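Local atomic coordinates of beta-galactoside alpha-2,6-sialyltransferase (Photobacterium sp., PDB entry 2Z4T), a protein that transfers sialic acid from a CMP-linked donor to galactose-containing acceptors such as lactose, forming an alpha-2,6 linkage. Residues K32-E37 against V108-V113; G62-L67 against E88-D93. All coordinates share one frame; numbering follows the deposited sequence. Where two conformers were deposited one is given.

Overall arrangement
Both contacts belong to the N-terminal immunoglobulin-like beta-sandwich, well away from the GT-B part that holds CMP, lactose and the magnesium ions; their centres lie about 10 Å apart. Interaction 1 brings the first strand, 26-35, alongside strand 103-122, which runs on toward the catalytic part. Interaction 2 is nested within that chain loop: residues 62-67, just after strand 52-61, fold over strand 88-98. Strands 88-98 and 103-122 are antiparallel neighbours in one sheet, so the contacts meet directly, with a probable hydrogen bond from Tyr90 N to Leu110 O and Leu110 packed on Phe92. Through the pairing of strands 88-98 and 103-122, the first strand and the 62-67 loop are linked to the same sheet.

Interaction 1 (K32-E37 against V108-V113); sequences KTIIDE and VTLNVV
Lys32 grips strand 103-122 with both of its backbone polar atoms, through Thr109 and Asn111. Its N donates to Thr109 O at 2.9 Å, and its O receives Asn111 N at 2.7 Å, so Leu110 lies opposite it in a parallel bridge. Two residues on, Val113 N reaches Ile34 O at 2.8 Å. Beyond that the pairing frays: Asp36 N and Val113 O make only a weak bond of 3.5 Å. The short segment axes diverge by 32°.

Among the side chains, the amide of Asn111 donates through ND2 to Thr33 OG1 at 3.2 Å, the hydroxyl oxygen lying 18° out of the amide plane. Thr33 chi1 of -55° sets OG1 beside its own backbone N, facing that amide; Asn31 OD1 is a further partner of ND2. Asp36 OD1 accepts a hydrogen bond from Leu84 N, and OD2 makes a salt bridge to Arg193.

Apolar contacts occupy both faces. On the Lys32 face, Ile34 CD1 meets Leu110 CD1 at 3.8 Å and its CG1 meets Val112 CG2 at 3.9 Å; from strand 39-42, Val40 touches Ile34 and Leu42 touches Leu110. On the other face Thr33 CG2 lies across Val113 CG2 at 3.8 Å, the two side chains crossing at about a right angle. Strand 26-35 thus runs parallel to the domain's last strand, 103-122, as in the A'-G pairing of immunoglobulin-like sandwiches.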
loop_
_atom_site.group_PDB
_atom_site.type_symbol
_atom_site.label_atom_id
_atom_site.label_comp_id
_atom_site.label_asym_id
_atom_site.label_seq_id
_atom_site.Cartn_x
_atom_site.Cartn_y
_atom_site.Cartn_z
ATOM N N LYS A 32 -5.926 -16.464 -24.027
ATOM C CA LYS A 32 -5.363 -16.667 -22.693
ATOM C C LYS A 32 -3.965 -16.088 -22.567
ATOM O O LYS A 32 -3.245 -15.971 -23.563
ATOM C CB LYS A 32 -5.273 -18.152 -22.379
ATOM C CG LYS A 32 -6.356 -18.680 -21.490
ATOM C CD LYS A 32 -5.909 -19.976 -20.813
ATOM C CE LYS A 32 -5.033 -19.699 -19.597
ATOM N NZ LYS A 32 -4.810 -20.907 -18.769
ATOM N N THR A 33 -3.586 -15.764 -21.336
ATOM C CA THR A 33 -2.241 -15.379 -20.958
ATOM C C THR A 33 -1.947 -16.161 -19.688
ATOM O O THR A 33 -2.872 -16.354 -18.919
ATOM C CB THR A 33 -2.291 -13.871 -20.480
ATOM O OG1 THR A 33 -2.871 -13.033 -21.487
ATOM C CG2 THR A 33 -0.913 -13.316 -20.113
ATOM N N ILE A 34 -0.763 -16.640 -19.329
ATOM C CA ILE A 34 0.179 -17.695 -19.741
ATOM C C ILE A 34 1.618 -17.255 -19.698
ATOM O O ILE A 34 2.044 -16.353 -20.415
ATOM C CB ILE A 34 -0.241 -18.966 -20.572
ATOM C CG1 ILE A 34 0.412 -19.018 -21.961
ATOM C CG2 ILE A 34 -1.732 -19.255 -20.467
ATOM C CD1 ILE A 34 0.360 -20.383 -22.601
ATOM N N ILE A 35 2.320 -17.852 -18.744
ATOM C CA ILE A 35 3.739 -17.610 -18.548
ATOM C C ILE A 35 4.565 -18.774 -19.064
ATOM O O ILE A 35 4.047 -19.878 -19.234
ATOM C CB ILE A 35 4.078 -17.368 -17.073
ATOM C CG1 ILE A 35 3.795 -18.626 -16.237
ATOM C CG2 ILE A 35 3.310 -16.181 -16.558
ATOM C CD1 ILE A 35 4.404 -18.611 -14.838
ATOM N N ASP A 36 5.853 -18.515 -19.302
ATOM C CA ASP A 36 6.794 -19.521 -19.772
ATOM C C ASP A 36 6.628 -20.813 -18.989
ATOM O O ASP A 36 6.582 -20.794 -17.763
ATOM C CB ASP A 36 8.235 -19.009 -19.644
ATOM C CG ASP A 36 8.515 -17.787 -20.526
ATOM O OD1 ASP A 36 9.688 -17.608 -20.930
ATOM O OD2 ASP A 36 7.566 -17.008 -20.818
ATOM N N GLU A 37 6.519 -21.930 -19.707
ATOM C CA GLU A 37 6.486 -23.297 -19.120
ATOM C C GLU A 37 5.171 -23.639 -18.456
ATOM O O GLU A 37 5.033 -24.716 -17.885
ATOM C CB GLU A 37 7.665 -23.574 -18.162
ATOM C CG GLU A 37 8.955 -22.978 -18.661
ATOM C CD GLU A 37 10.178 -23.610 -18.079
ATOM O OE1 GLU A 37 10.832 -22.966 -17.237
ATOM O OE2 GLU A 37 10.508 -24.737 -18.482
ATOM N N VAL A 108 -7.617 -20.309 -31.127
ATOM C CA VAL A 108 -7.041 -20.157 -29.782
ATOM C C VAL A 108 -5.788 -19.293 -29.842
ATOM O O VAL A 108 -4.916 -19.528 -30.656
ATOM C CB VAL A 108 -6.679 -21.539 -29.153
ATOM C CG1 VAL A 108 -5.886 -21.382 -27.822
ATOM C CG2 VAL A 108 -7.930 -22.354 -28.924
ATOM N N THR A 109 -5.713 -18.297 -28.968
ATOM C CA THR A 109 -4.541 -17.444 -28.870
ATOM C C THR A 109 -3.956 -17.531 -27.472
ATOM O O THR A 109 -4.642 -17.283 -26.489
ATOM C CB THR A 109 -4.873 -15.984 -29.197
ATOM O OG1 THR A 109 -5.257 -15.899 -30.563
ATOM C CG2 THR A 109 -3.659 -15.109 -29.036
ATOM N N LEU A 110 -2.684 -17.894 -27.391
ATOM C CA LEU A 110 -1.977 -17.901 -26.127
ATOM C C LEU A 110 -0.949 -16.771 -26.148
ATOM O O LEU A 110 -0.011 -16.779 -26.960
ATOM C CB LEU A 110 -1.330 -19.268 -25.863
ATOM C CG LEU A 110 -2.266 -20.493 -25.899
ATOM C CD1 LEU A 110 -1.531 -21.786 -25.576
ATOM C CD2 LEU A 110 -3.432 -20.349 -24.944
ATOM N N ASN A 111 -1.168 -15.781 -25.277
ATOM C CA ASN A 111 -0.197 -14.734 -25.017
ATOM C C ASN A 111 0.751 -15.264 -23.951
ATOM O O ASN A 111 0.367 -15.395 -22.764
ATOM C CB ASN A 111 -0.888 -13.444 -24.528
ATOM C CG ASN A 111 -2.182 -13.129 -25.308
ATOM O OD1 ASN A 111 -2.141 -12.831 -26.513
ATOM N ND2 ASN A 111 -3.340 -13.199 -24.617
ATOM N N VAL A 112 1.964 -15.610 -24.378
ATOM C CA VAL A 112 3.007 -16.069 -23.462
ATOM C C VAL A 112 3.851 -14.878 -22.979
ATOM O O VAL A 112 4.432 -14.139 -23.785
ATOM C CB VAL A 112 3.931 -17.179 -24.071
ATOM C CG1 VAL A 112 4.878 -17.709 -22.993
ATOM C CG2 VAL A 112 3.107 -18.344 -24.670
ATOM N N VAL A 113 3.897 -14.692 -21.662
ATOM C CA VAL A 113 4.558 -13.514 -21.077
ATOM C C VAL A 113 5.525 -13.995 -20.006
ATOM O O VAL A 113 5.334 -15.092 -19.451
ATOM C CB VAL A 113 3.530 -12.526 -20.465
ATOM C CG1 VAL A 113 2.476 -12.080 -21.533
ATOM C CG2 VAL A 113 2.826 -13.160 -19.248
#

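Interaction 2 (G62-L67 against E88-D93); sequences GTQQLL and EKYCFD
Tyr90 OH has two polar partners: it accepts Gln64 N at 2.9 Å, with an N-H...O angle of 157°, and donates a weak bond of 2.7 Å to Glu88 OE2. In this immunoglobulin-like beta-sandwich, residues 62-67 leave strand 52-61 and curl over strand 88-98, and the tyrosine hydroxyl bonds to the backbone of this loop. Gln64 N approaches at the edge of the ring, in its plane, and Gln64 O also lies at the edge, 3.0 Å from Tyr90 CE2.

Glu88 stretches out to reach the same place. Its CG is anti to the backbone N (chi1 -171°) and the chain beyond is extended; Thr63 N lies 2.8 Å from OE1 in a hydrogen bond, though the position of the whole carboxylate, OE2 included, is doubtful because OE1 crowds Thr63.

One face of the Tyr90 ring is taken by Gly62, whose CA sits 3.7 Å from the ring centroid, 27° off the normal, in a CH-pi contact. With no side chain, the glycine backbone can lie this close. Next door, the disulfide from Cys91 to Cys61 ties the strands together just before this loop.

Farther along, Leu66 CD1 meets both rings, obliquely at Tyr90 CD2, 3.9 Å away, and in plane at the edge of Phe92, 3.7 Å from CZ. The side chains of Leu67 and Phe92 run antiparallel alongside each other, with Leu67 CD2 4.0 Å from Phe92 CD2.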
loop_
_atom_site.group_PDB
_atom_site.type_symbol
_atom_site.label_atom_id
_atom_site.label_comp_id
_atom_site.label_asym_id
_atom_site.label_seq_id
_atom_site.Cartn_x
_atom_site.Cartn_y
_atom_site.Cartn_z
ATOM N N GLY A 62 3.423 -18.596 -34.096
ATOM C CA GLY A 62 4.358 -18.802 -33.003
ATOM C C GLY A 62 5.612 -19.464 -33.524
ATOM O O GLY A 62 5.556 -20.298 -34.421
ATOM N N THR A 63 6.756 -19.097 -32.975
ATOM C CA THR A 63 7.980 -19.618 -33.542
ATOM C C THR A 63 8.369 -21.033 -33.049
ATOM O O THR A 63 8.637 -21.894 -33.864
ATOM C CB THR A 63 9.134 -18.564 -33.608
ATOM O OG1 THR A 63 10.317 -19.079 -32.989
ATOM C CG2 THR A 63 8.757 -17.295 -32.960
ATOM N N GLN A 64 8.386 -21.281 -31.749
ATOM C CA GLN A 64 8.665 -22.632 -31.264
ATOM C C GLN A 64 7.481 -23.567 -31.512
ATOM O O GLN A 64 6.329 -23.175 -31.365
ATOM C CB GLN A 64 9.070 -22.629 -29.791
ATOM C CG GLN A 64 10.551 -22.316 -29.581
ATOM C CD GLN A 64 10.935 -22.219 -28.102
ATOM O OE1 GLN A 64 10.703 -23.148 -27.324
ATOM N NE2 GLN A 64 11.526 -21.084 -27.706
ATOM N N GLN A 65 7.777 -24.798 -31.914
ATOM C CA GLN A 65 6.759 -25.814 -32.177
ATOM C C GLN A 65 6.304 -26.465 -30.878
ATOM O O GLN A 65 7.103 -27.043 -30.161
ATOM C CB GLN A 65 7.328 -26.862 -33.129
ATOM C CG GLN A 65 7.375 -26.405 -34.536
ATOM C CD GLN A 65 6.006 -26.461 -35.165
ATOM O OE1 GLN A 65 5.425 -27.536 -35.312
ATOM N NE2 GLN A 65 5.470 -25.304 -35.533
ATOM N N LEU A 66 5.015 -26.382 -30.579
ATOM C CA LEU A 66 4.506 -26.812 -29.267
ATOM C C LEU A 66 3.643 -28.066 -29.314
ATOM O O LEU A 66 3.415 -28.706 -28.271
ATOM C CB LEU A 66 3.701 -25.688 -28.592
ATOM C CG LEU A 66 4.288 -24.295 -28.422
ATOM C CD1 LEU A 66 3.379 -23.497 -27.487
ATOM C CD2 LEU A 66 5.709 -24.326 -27.885
ATOM N N LEU A 67 3.156 -28.407 -30.509
ATOM C CA LEU A 67 2.249 -29.545 -30.682
ATOM C C LEU A 67 2.984 -30.857 -31.035
ATOM O O LEU A 67 3.465 -31.046 -32.157
ATOM C CB LEU A 67 1.204 -29.196 -31.727
ATOM C CG LEU A 67 -0.253 -29.329 -31.327
ATOM C CD1 LEU A 67 -0.494 -28.807 -29.921
ATOM C CD2 LEU A 67 -1.075 -28.550 -32.328
ATOM N N GLU A 88 5.625 -13.534 -26.520
ATOM C CA GLU A 88 5.252 -13.978 -27.842
ATOM C C GLU A 88 3.885 -14.651 -27.841
ATOM O O GLU A 88 3.592 -15.447 -26.957
ATOM C CB GLU A 88 6.305 -14.950 -28.389
ATOM C CG GLU A 88 6.063 -15.270 -29.847
ATOM C CD GLU A 88 6.972 -16.353 -30.419
ATOM O OE1 GLU A 88 6.846 -16.588 -31.639
ATOM O OE2 GLU A 88 7.768 -16.977 -29.671
ATOM N N LYS A 89 3.082 -14.340 -28.859
ATOM C CA LYS A 89 1.788 -14.982 -29.074
ATOM C C LYS A 89 1.918 -16.276 -29.862
ATOM O O LYS A 89 2.693 -16.353 -30.822
ATOM C CB LYS A 89 0.787 -14.011 -29.751
ATOM C CG LYS A 89 0.407 -12.823 -28.803
ATOM C CD LYS A 89 -0.557 -11.792 -29.423
ATOM C CE LYS A 89 -0.744 -10.555 -28.502
ATOM N NZ LYS A 89 0.547 -9.836 -28.312
ATOM N N TYR A 90 1.175 -17.294 -29.422
ATOM C CA TYR A 90 1.093 -18.591 -30.106
ATOM C C TYR A 90 -0.366 -18.865 -30.489
ATOM O O TYR A 90 -1.270 -18.588 -29.697
ATOM C CB TYR A 90 1.696 -19.717 -29.231
ATOM C CG TYR A 90 3.203 -19.718 -29.284
ATOM C CD1 TYR A 90 3.943 -18.791 -28.561
ATOM C CD2 TYR A 90 3.889 -20.605 -30.117
ATOM C CE1 TYR A 90 5.330 -18.751 -28.651
ATOM C CE2 TYR A 90 5.272 -20.578 -30.216
ATOM C CZ TYR A 90 5.988 -19.657 -29.487
ATOM O OH TYR A 90 7.351 -19.630 -29.592
ATOM N N CYS A 91 -0.590 -19.388 -31.695
ATOM C CA CYS A 91 -1.937 -19.649 -32.199
ATOM C C CYS A 91 -2.166 -21.122 -32.513
ATOM O O CYS A 91 -1.284 -21.805 -33.045
ATOM C CB CYS A 91 -2.180 -18.891 -33.490
ATOM S SG CYS A 91 -1.768 -17.159 -33.488
ATOM N N PHE A 92 -3.378 -21.590 -32.214
ATOM C CA PHE A 92 -3.798 -22.968 -32.469
ATOM C C PHE A 92 -5.220 -22.966 -33.010
ATOM O O PHE A 92 -6.121 -22.344 -32.428
ATOM C CB PHE A 92 -3.686 -23.808 -31.188
ATOM C CG PHE A 92 -2.302 -23.830 -30.610
ATOM C CD1 PHE A 92 -1.923 -22.903 -29.654
ATOM C CD2 PHE A 92 -1.356 -24.741 -31.070
ATOM C CE1 PHE A 92 -0.627 -22.893 -29.128
ATOM C CE2 PHE A 92 -0.049 -24.740 -30.555
ATOM C CZ PHE A 92 0.316 -23.814 -29.584
ATOM N N ASP A 93 -5.425 -23.641 -34.131
ATOM C CA ASP A 93 -6.747 -23.705 -34.734
ATOM C C ASP A 93 -7.317 -25.098 -34.605
ATOM O O ASP A 93 -6.731 -26.049 -35.124
ATOM C CB ASP A 93 -6.670 -23.355 -36.222
ATOM C CG ASP A 93 -6.194 -21.938 -36.472
ATOM O OD1 ASP A 93 -6.375 -21.474 -37.620
ATOM O OD2 ASP A 93 -5.633 -21.306 -35.550
#